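Local coordinates for uncharacterized protein (Streptococcus pneumoniae, PDB 3LFT), which binds L-tryptophan between two alpha/beta lobes and probably serves as the substrate-binding component of an ABC transporter, at residues 150-154 with 191-195; 63-67 with 247-251; 176-180 with 204-209. One frame throughout, in Å; residues are numbered along the deposited sequence. Where two conformers were deposited one is given.

Overall arrangement
The three contacts sample both lobes of a periplasmic-binding-protein fold, with the bound tryptophan in the cleft between. Contact 1 lies in the lobe built on the four-stranded parallel sheet and reaches the ligand directly: I194 and D195 belong to the tryptophan pocket. Contact 3 is in the same lobe, its centre about 18 Å from that of contact 1, and helix 176-183 is followed in the chain by strand 189-192; the nearest atoms of the two contacts are about 5 Å apart. Contact 2 sits in the other lobe, centre to centre about 30 Å from contact 1 and about 39 Å from contact 3. The side chains of V67 and I176 each stay about 12 Å from the ligand.

Contact 1: 150-154 with 191-195; sequences QVEEF and WVPID. With TRP (tryptophan), chain C.
Q150 reaches from helix 145-160 to the backbone of I194 and grips it twice with its side-chain amide. OE1 of Q150 accepts from I194 N at 2.8 Å, the donor tilted 22° from the carbonyl plane, while Q150 NE2 donates to I194 O at 3.0 Å. That second bond lies in the plane of the amide but comes in above the carbonyl plane of I194. Both are fairly straight, and together they clasp the inverse gamma turn centred on I194. The chain beyond CG is extended, chi2 175°, which carries the amide past CB of P193 to the turn.

From the turn, I194 CG2 lies 3.3 Å from CD2 of the bound tryptophan, and D195 O meets the ligand's CZ3. One helical turn on from Q150, the F154 ring stacks face to face on W191, its centroid 3.7 Å from that of the five-membered ring and the planes 7° apart. F154 CB sits over the six-membered ring, and V151 CG2 comes to the indole edge. Farther out, W191 NE1 is hydrogen-bonded to Q122 OE1, N146 O to Q150 NE2 and N146 ND2 to I194 O.

The Q150 amide thus satisfies the N-H and C=O of I194 and ties the turn to helix 145-160, while the F154-W191 stack packs that helix on the preceding strand; this probably steadies the isoleucine against the ligand indole.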
loop_
_atom_site.group_PDB
_atom_site.type_symbol
_atom_site.label_atom_id
_atom_site.label_comp_id
_atom_site.label_asym_id
_atom_site.label_seq_id
_atom_site.Cartn_x
_atom_site.Cartn_y
_atom_site.Cartn_z
ATOM N N GLN A 150 -6.408 8.149 -3.217
ATOM C CA GLN A 150 -5.059 8.708 -3.326
ATOM C C GLN A 150 -4.887 9.586 -4.546
ATOM O O GLN A 150 -4.232 10.629 -4.482
ATOM C CB GLN A 150 -4.024 7.590 -3.372
ATOM C CG GLN A 150 -3.885 6.799 -2.094
ATOM C CD GLN A 150 -2.945 5.663 -2.306
ATOM O OE1 GLN A 150 -1.734 5.862 -2.346
ATOM N NE2 GLN A 150 -3.497 4.444 -2.469
ATOM N N VAL A 151 -5.491 9.156 -5.654
ATOM C CA VAL A 151 -5.447 9.931 -6.882
ATOM C C VAL A 151 -6.129 11.298 -6.705
ATOM O O VAL A 151 -5.575 12.314 -7.112
ATOM C CB VAL A 151 -6.052 9.130 -8.068
ATOM C CG1 VAL A 151 -6.154 10.022 -9.316
ATOM C CG2 VAL A 151 -5.185 7.930 -8.364
ATOM N N GLU A 152 -7.291 11.319 -6.052
ATOM C CA GLU A 152 -8.001 12.572 -5.754
ATOM C C GLU A 152 -7.112 13.514 -4.939
ATOM O O GLU A 152 -6.964 14.685 -5.295
ATOM C CB GLU A 152 -9.309 12.309 -5.005
ATOM C CG GLU A 152 -10.400 11.622 -5.824
ATOM C CD GLU A 152 -11.536 11.088 -4.960
ATOM O OE1 GLU A 152 -11.436 11.150 -3.714
ATOM O OE2 GLU A 152 -12.536 10.605 -5.528
ATOM N N GLU A 153 -6.522 13.010 -3.852
ATOM C CA GLU A 153 -5.723 13.852 -2.960
ATOM C C GLU A 153 -4.460 14.354 -3.646
ATOM O O GLU A 153 -4.082 15.516 -3.523
ATOM C CB GLU A 153 -5.398 13.087 -1.668
ATOM C CG GLU A 153 -6.614 12.827 -0.777
ATOM C CD GLU A 153 -6.250 12.268 0.587
ATOM O OE1 GLU A 153 -5.080 12.425 1.025
ATOM O OE2 GLU A 153 -7.155 11.681 1.222
ATOM N N PHE A 154 -3.802 13.470 -4.382
ATOM C CA PHE A 154 -2.589 13.839 -5.100
ATOM C C PHE A 154 -2.860 14.906 -6.153
ATOM O O PHE A 154 -2.121 15.862 -6.270
ATOM C CB PHE A 154 -1.908 12.589 -5.695
ATOM C CG PHE A 154 -0.625 12.885 -6.447
ATOM C CD1 PHE A 154 0.593 12.925 -5.777
ATOM C CD2 PHE A 154 -0.644 13.122 -7.820
ATOM C CE1 PHE A 154 1.770 13.175 -6.473
ATOM C CE2 PHE A 154 0.532 13.364 -8.525
ATOM C CZ PHE A 154 1.748 13.412 -7.836
ATOM N N TRP A 191 3.483 8.827 -11.957
ATOM C CA TRP A 191 3.270 8.665 -10.521
ATOM C C TRP A 191 2.358 7.477 -10.268
ATOM O O TRP A 191 1.376 7.265 -10.985
ATOM C CB TRP A 191 2.688 9.943 -9.911
ATOM C CG TRP A 191 2.256 9.823 -8.486
ATOM C CD1 TRP A 191 3.052 9.868 -7.381
ATOM C CD2 TRP A 191 0.921 9.621 -8.026
ATOM N NE1 TRP A 191 2.280 9.702 -6.238
ATOM C CE2 TRP A 191 0.964 9.576 -6.618
ATOM C CE3 TRP A 191 -0.322 9.533 -8.671
ATOM C CZ2 TRP A 191 -0.189 9.398 -5.838
ATOM C CZ3 TRP A 191 -1.475 9.347 -7.887
ATOM C CH2 TRP A 191 -1.396 9.299 -6.489
ATOM N N VAL A 192 2.717 6.669 -9.273
ATOM C CA VAL A 192 1.931 5.481 -8.912
ATOM C C VAL A 192 1.574 5.588 -7.445
ATOM O O VAL A 192 2.473 5.749 -6.613
ATOM C CB VAL A 192 2.720 4.172 -9.116
ATOM C CG1 VAL A 192 1.839 2.962 -8.793
ATOM C CG2 VAL A 192 3.225 4.066 -10.553
ATOM N N PRO A 193 0.283 5.522 -7.090
ATOM C CA PRO A 193 -0.106 5.521 -5.681
ATOM C C PRO A 193 0.249 4.196 -5.004
ATOM O O PRO A 193 0.886 3.309 -5.617
ATOM C CB PRO A 193 -1.622 5.760 -5.724
ATOM C CG PRO A 193 -2.051 5.293 -7.058
ATOM C CD PRO A 193 -0.878 5.463 -7.996
ATOM N N ILE A 194 -0.149 4.065 -3.743
ATOM C CA ILE A 194 -0.001 2.805 -3.010
ATOM C C ILE A 194 -1.073 1.855 -3.585
ATOM O O ILE A 194 -2.208 1.819 -3.095
ATOM C CB ILE A 194 -0.130 3.009 -1.479
ATOM C CG1 ILE A 194 0.806 4.108 -0.967
ATOM C CG2 ILE A 194 0.173 1.710 -0.759
ATOM C CD1 ILE A 194 0.508 4.485 0.488
ATOM N N ASP A 195 -0.698 1.148 -4.646
ATOM C CA ASP A 195 -1.637 0.450 -5.519
ATOM C C ASP A 195 -1.131 -0.978 -5.691
ATOM O O ASP A 195 -0.012 -1.201 -6.168
ATOM C CB ASP A 195 -1.703 1.183 -6.866
ATOM C CG ASP A 195 -2.693 0.559 -7.819
ATOM O OD1 ASP A 195 -2.428 -0.553 -8.326
ATOM O OD2 ASP A 195 -3.768 1.179 -8.039
HETATM N N TRP C . -2.150 0.164 1.502
HETATM C CA TRP C . -2.480 -0.745 0.365
HETATM C C TRP C . -3.953 -0.994 0.321
HETATM O O TRP C . -4.399 -1.979 -0.274
HETATM C CB TRP C . -1.685 -2.054 0.499
HETATM C CG TRP C . -0.198 -1.805 0.463
HETATM C CD1 TRP C . 0.683 -1.739 1.541
HETATM C CD2 TRP C . 0.605 -1.546 -0.738
HETATM N NE1 TRP C . 1.952 -1.472 1.084
HETATM C CE2 TRP C . 1.967 -1.331 -0.242
HETATM C CE3 TRP C . 0.285 -1.454 -2.072
HETATM C CZ2 TRP C . 2.959 -1.049 -1.163
HETATM C CZ3 TRP C . 1.306 -1.162 -2.971
HETATM C CH2 TRP C . 2.623 -0.971 -2.507
HETATM O OXT TRP C . -4.717 -0.201 0.888
#

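Contact 2: 63-67 with 247-251; sequences NDLVV and IVQVL
L65 is the main bump here: its side chain projects from segment 63-67 toward helix 236-251, and its CD2 methyl settles into a hollow formed by I247, V250 and L251. The floor is the backbone oxygen I247 O, while V250 CG1 and L251 CD2 form walls, each 3.8 Å from L65 CD2. The other methyl, L65 CD1, goes to I247 CG2 at 4.0 Å. Holding the fork in this place is an uncommon first torsion, chi1 57°, with CG between the backbone N and the carbonyl carbon.

Two smaller fits flank it. Toward the C-terminal end of the strand, V67 CG2 meets the I247 tip, with 3.6 Å between that methyl and I247 CD1; the isoleucine chain is extended (chi2 166°), so its end approaches the strand although its CB does not aim there. In the other direction, L251 CD2 nestles against D64 CB at 3.7 Å and so touches both D64 and L65. Meanwhile the D64 carboxylate turns to its own sheet, where OD2 accepts from K4 N on strand 3-9.

The helix segment runs nearly antiparallel to the strand, at 168° with 10.1 Å between axes, as a helix does when it covers a parallel sheet. I87 of the adjacent strand and L27 of helix 14-29 extend the same apolar layer. The packing is almost wholly between methyl and methylene groups, and I247 O is already bonded to L251 N within the helix, so the hold of strand and helix on each other probably rests on shape fit and burial of apolar surface.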
loop_
_atom_site.group_PDB
_atom_site.type_symbol
_atom_site.label_atom_id
_atom_site.label_comp_id
_atom_site.label_asym_id
_atom_site.label_seq_id
_atom_site.Cartn_x
_atom_site.Cartn_y
_atom_site.Cartn_z
ATOM N N ASN A 63 -11.202 -19.718 13.603
ATOM C CA ASN A 63 -10.241 -18.668 13.913
ATOM C C ASN A 63 -10.825 -17.698 14.923
ATOM O O ASN A 63 -12.035 -17.419 14.899
ATOM C CB ASN A 63 -9.838 -17.946 12.627
ATOM C CG ASN A 63 -9.013 -18.836 11.697
ATOM O OD1 ASN A 63 -9.311 -18.990 10.496
ATOM N ND2 ASN A 63 -8.014 -19.467 12.258
ATOM N N ASP A 64 -9.968 -17.199 15.818
ATOM C CA ASP A 64 -10.368 -16.177 16.793
ATOM C C ASP A 64 -10.584 -14.826 16.115
ATOM O O ASP A 64 -11.348 -13.987 16.596
ATOM C CB ASP A 64 -9.279 -15.980 17.843
ATOM C CG ASP A 64 -9.049 -17.197 18.692
ATOM O OD1 ASP A 64 -10.019 -17.901 19.027
ATOM O OD2 ASP A 64 -7.878 -17.408 19.058
ATOM N N LEU A 65 -9.830 -14.587 15.043
ATOM C CA LEU A 65 -9.948 -13.368 14.234
ATOM C C LEU A 65 -9.290 -13.643 12.897
ATOM O O LEU A 65 -8.580 -14.646 12.734
ATOM C CB LEU A 65 -9.313 -12.134 14.915
ATOM C CG LEU A 65 -7.829 -12.186 15.318
ATOM C CD1 LEU A 65 -6.878 -11.987 14.126
ATOM C CD2 LEU A 65 -7.560 -11.124 16.378
ATOM N N VAL A 66 -9.528 -12.754 11.932
ATOM C CA VAL A 66 -8.865 -12.829 10.645
ATOM C C VAL A 66 -8.179 -11.499 10.343
ATOM O O VAL A 66 -8.566 -10.443 10.878
ATOM C CB VAL A 66 -9.853 -13.233 9.510
ATOM C CG1 VAL A 66 -10.344 -14.665 9.703
ATOM C CG2 VAL A 66 -11.032 -12.291 9.480
ATOM N N VAL A 67 -7.183 -11.565 9.464
ATOM C CA VAL A 67 -6.331 -10.427 9.121
ATOM C C VAL A 67 -6.295 -10.299 7.619
ATOM O O VAL A 67 -6.011 -11.289 6.939
ATOM C CB VAL A 67 -4.872 -10.649 9.626
ATOM C CG1 VAL A 67 -4.011 -9.412 9.351
ATOM C CG2 VAL A 67 -4.856 -10.980 11.128
ATOM N N ILE A 247 -3.425 -7.182 16.638
ATOM C CA ILE A 247 -3.980 -8.528 16.680
ATOM C C ILE A 247 -3.950 -9.025 18.126
ATOM O O ILE A 247 -4.936 -9.594 18.603
ATOM C CB ILE A 247 -3.157 -9.461 15.785
ATOM C CG1 ILE A 247 -3.393 -9.120 14.310
ATOM C CG2 ILE A 247 -3.523 -10.913 16.043
ATOM C CD1 ILE A 247 -2.357 -9.758 13.377
ATOM N N VAL A 248 -2.830 -8.826 18.817
ATOM C CA VAL A 248 -2.720 -9.279 20.195
ATOM C C VAL A 248 -3.725 -8.553 21.079
ATOM O O VAL A 248 -4.366 -9.180 21.939
ATOM C CB VAL A 248 -1.280 -9.109 20.705
ATOM C CG1 VAL A 248 -1.186 -9.343 22.211
ATOM C CG2 VAL A 248 -0.360 -10.075 19.948
ATOM N N GLN A 249 -3.874 -7.239 20.891
ATOM C CA GLN A 249 -4.851 -6.496 21.682
ATOM C C GLN A 249 -6.249 -7.115 21.550
ATOM O O GLN A 249 -6.993 -7.211 22.545
ATOM C CB GLN A 249 -4.926 -5.052 21.206
ATOM C CG GLN A 249 -3.936 -4.079 21.726
ATOM C CD GLN A 249 -4.346 -2.692 21.267
ATOM O OE1 GLN A 249 -5.182 -2.014 21.895
ATOM N NE2 GLN A 249 -3.820 -2.292 20.131
ATOM N N VAL A 250 -6.619 -7.503 20.331
ATOM C CA VAL A 250 -7.932 -8.074 20.072
ATOM C C VAL A 250 -8.033 -9.492 20.622
ATOM O O VAL A 250 -9.041 -9.837 21.239
ATOM C CB VAL A 250 -8.348 -7.936 18.579
ATOM C CG1 VAL A 250 -9.687 -8.649 18.323
ATOM C CG2 VAL A 250 -8.450 -6.457 18.195
ATOM N N LEU A 251 -6.976 -10.302 20.484
ATOM C CA LEU A 251 -6.982 -11.632 21.104
ATOM C C LEU A 251 -7.237 -11.516 22.598
ATOM O O LEU A 251 -7.964 -12.346 23.174
ATOM C CB LEU A 251 -5.678 -12.384 20.838
ATOM C CG LEU A 251 -5.439 -12.797 19.392
ATOM C CD1 LEU A 251 -4.035 -13.346 19.227
ATOM C CD2 LEU A 251 -6.486 -13.797 18.910
#

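Contact 3: 176-180 with 204-209; sequences IASTV and TVVSSN
V180 faces helix 202-208 and can be followed outward atom by atom. Its CB already lies 3.8 Å from S208 CB. Beyond it the branches part: CG1, anti to the backbone N (chi1 171°), packs on S208 CB at 3.7 Å and reaches the N209 backbone at N, whereas CG2 turns to V205 CG1, 4.1 Å away. One turn earlier, I176 CG2 fits between two methyls, 3.7 Å from V205 CG2 and 3.9 Å from T204 CG2. A177 CB takes the outer side, touching both T204 CG2 and S208 OG.

The small A177 and S208 bring the backbones nearest here, with 5.8 Å between their CA atoms. At the outer side a water bridges the helices: it is hydrogen-bonded to S208 OG at 2.7 Å and donates a weak bond to A177 O.

The axes of segments 176-180 and 204-208 approach to 8.9 Å and cross at -41°. On the inner side L139 of strand 135-141 touches both V180 and V205, and I198 covers I176 and V205. Two neighbouring helices lying together on one face of the four-stranded parallel sheet, with strand 189-192 and the short helix 196-200 between them in the chain, are typical of the alternating alpha/beta lobe of periplasmic-binding-protein folds.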
loop_
_atom_site.group_PDB
_atom_site.type_symbol
_atom_site.label_atom_id
_atom_site.label_comp_id
_atom_site.label_asym_id
_atom_site.label_seq_id
_atom_site.Cartn_x
_atom_site.Cartn_y
_atom_site.Cartn_z
ATOM N N ILE A 176 -1.158 -2.830 -18.353
ATOM C CA ILE A 176 -0.058 -1.951 -17.910
ATOM C C ILE A 176 0.879 -1.549 -19.050
ATOM O O ILE A 176 1.115 -0.352 -19.257
ATOM C CB ILE A 176 0.768 -2.551 -16.748
ATOM C CG1 ILE A 176 -0.073 -2.580 -15.463
ATOM C CG2 ILE A 176 2.057 -1.704 -16.514
ATOM C CD1 ILE A 176 0.576 -3.338 -14.305
ATOM N N ALA A 177 1.403 -2.529 -19.786
ATOM C CA ALA A 177 2.425 -2.242 -20.791
ATOM C C ALA A 177 1.930 -1.250 -21.842
ATOM O O ALA A 177 2.618 -0.263 -22.140
ATOM C CB ALA A 177 2.925 -3.532 -21.450
ATOM N N SER A 178 0.739 -1.497 -22.385
ATOM C CA SER A 178 0.188 -0.640 -23.430
ATOM C C SER A 178 -0.166 0.746 -22.884
ATOM O O SER A 178 0.002 1.748 -23.570
ATOM C CB SER A 178 -1.025 -1.297 -24.106
ATOM O OG SER A 178 -2.067 -1.508 -23.169
ATOM N N THR A 179 -0.615 0.801 -21.630
ATOM C CA THR A 179 -0.955 2.075 -21.014
ATOM C C THR A 179 0.300 2.904 -20.789
ATOM O O THR A 179 0.300 4.110 -21.036
ATOM C CB THR A 179 -1.745 1.891 -19.702
ATOM O OG1 THR A 179 -2.993 1.253 -20.004
ATOM C CG2 THR A 179 -2.033 3.216 -19.048
ATOM N N VAL A 180 1.370 2.259 -20.333
ATOM C CA VAL A 180 2.628 2.982 -20.154
ATOM C C VAL A 180 3.084 3.585 -21.483
ATOM O O VAL A 180 3.505 4.754 -21.531
ATOM C CB VAL A 180 3.739 2.123 -19.500
ATOM C CG1 VAL A 180 5.106 2.843 -19.545
ATOM C CG2 VAL A 180 3.376 1.801 -18.067
ATOM N N THR A 204 7.014 -4.401 -15.148
ATOM C CA THR A 204 6.451 -4.137 -16.484
ATOM C C THR A 204 6.418 -2.636 -16.767
ATOM O O THR A 204 6.662 -2.205 -17.898
ATOM C CB THR A 204 5.043 -4.719 -16.612
ATOM O OG1 THR A 204 5.121 -6.130 -16.411
ATOM C CG2 THR A 204 4.425 -4.433 -17.979
ATOM N N VAL A 205 6.139 -1.834 -15.736
ATOM C CA VAL A 205 6.199 -0.383 -15.886
ATOM C C VAL A 205 7.625 0.030 -16.251
ATOM O O VAL A 205 7.833 0.816 -17.189
ATOM C CB VAL A 205 5.766 0.347 -14.591
ATOM C CG1 VAL A 205 5.847 1.854 -14.783
ATOM C CG2 VAL A 205 4.350 -0.063 -14.157
ATOM N N VAL A 206 8.605 -0.504 -15.520
ATOM C CA VAL A 206 10.006 -0.126 -15.714
ATOM C C VAL A 206 10.496 -0.538 -17.112
ATOM O O VAL A 206 11.154 0.245 -17.810
ATOM C CB VAL A 206 10.907 -0.737 -14.621
ATOM C CG1 VAL A 206 12.379 -0.397 -14.858
ATOM C CG2 VAL A 206 10.473 -0.263 -13.258
ATOM N N SER A 207 10.144 -1.752 -17.538
ATOM C CA SER A 207 10.602 -2.231 -18.838
ATOM C C SER A 207 9.923 -1.469 -19.969
ATOM O O SER A 207 10.584 -1.109 -20.958
ATOM C CB SER A 207 10.407 -3.743 -18.983
ATOM O OG SER A 207 9.049 -4.102 -18.860
ATOM N N SER A 208 8.625 -1.200 -19.830
ATOM C CA SER A 208 7.895 -0.435 -20.842
ATOM C C SER A 208 8.404 0.999 -20.967
ATOM O O SER A 208 8.400 1.560 -22.058
ATOM C CB SER A 208 6.396 -0.440 -20.582
ATOM O OG SER A 208 5.850 -1.714 -20.895
ATOM N N ASN A 209 8.856 1.573 -19.852
ATOM C CA ASN A 209 9.395 2.942 -19.822
ATOM C C ASN A 209 10.889 3.055 -20.176
ATOM O O ASN A 209 11.446 4.160 -20.197
ATOM C CB ASN A 209 9.081 3.558 -18.440
ATOM C CG ASN A 209 9.578 4.988 -18.290
ATOM O OD1 ASN A 209 9.259 5.874 -19.092
ATOM N ND2 ASN A 209 10.376 5.217 -17.260
HETATM O O HOH W 1 5.017 -1.503 -23.474
#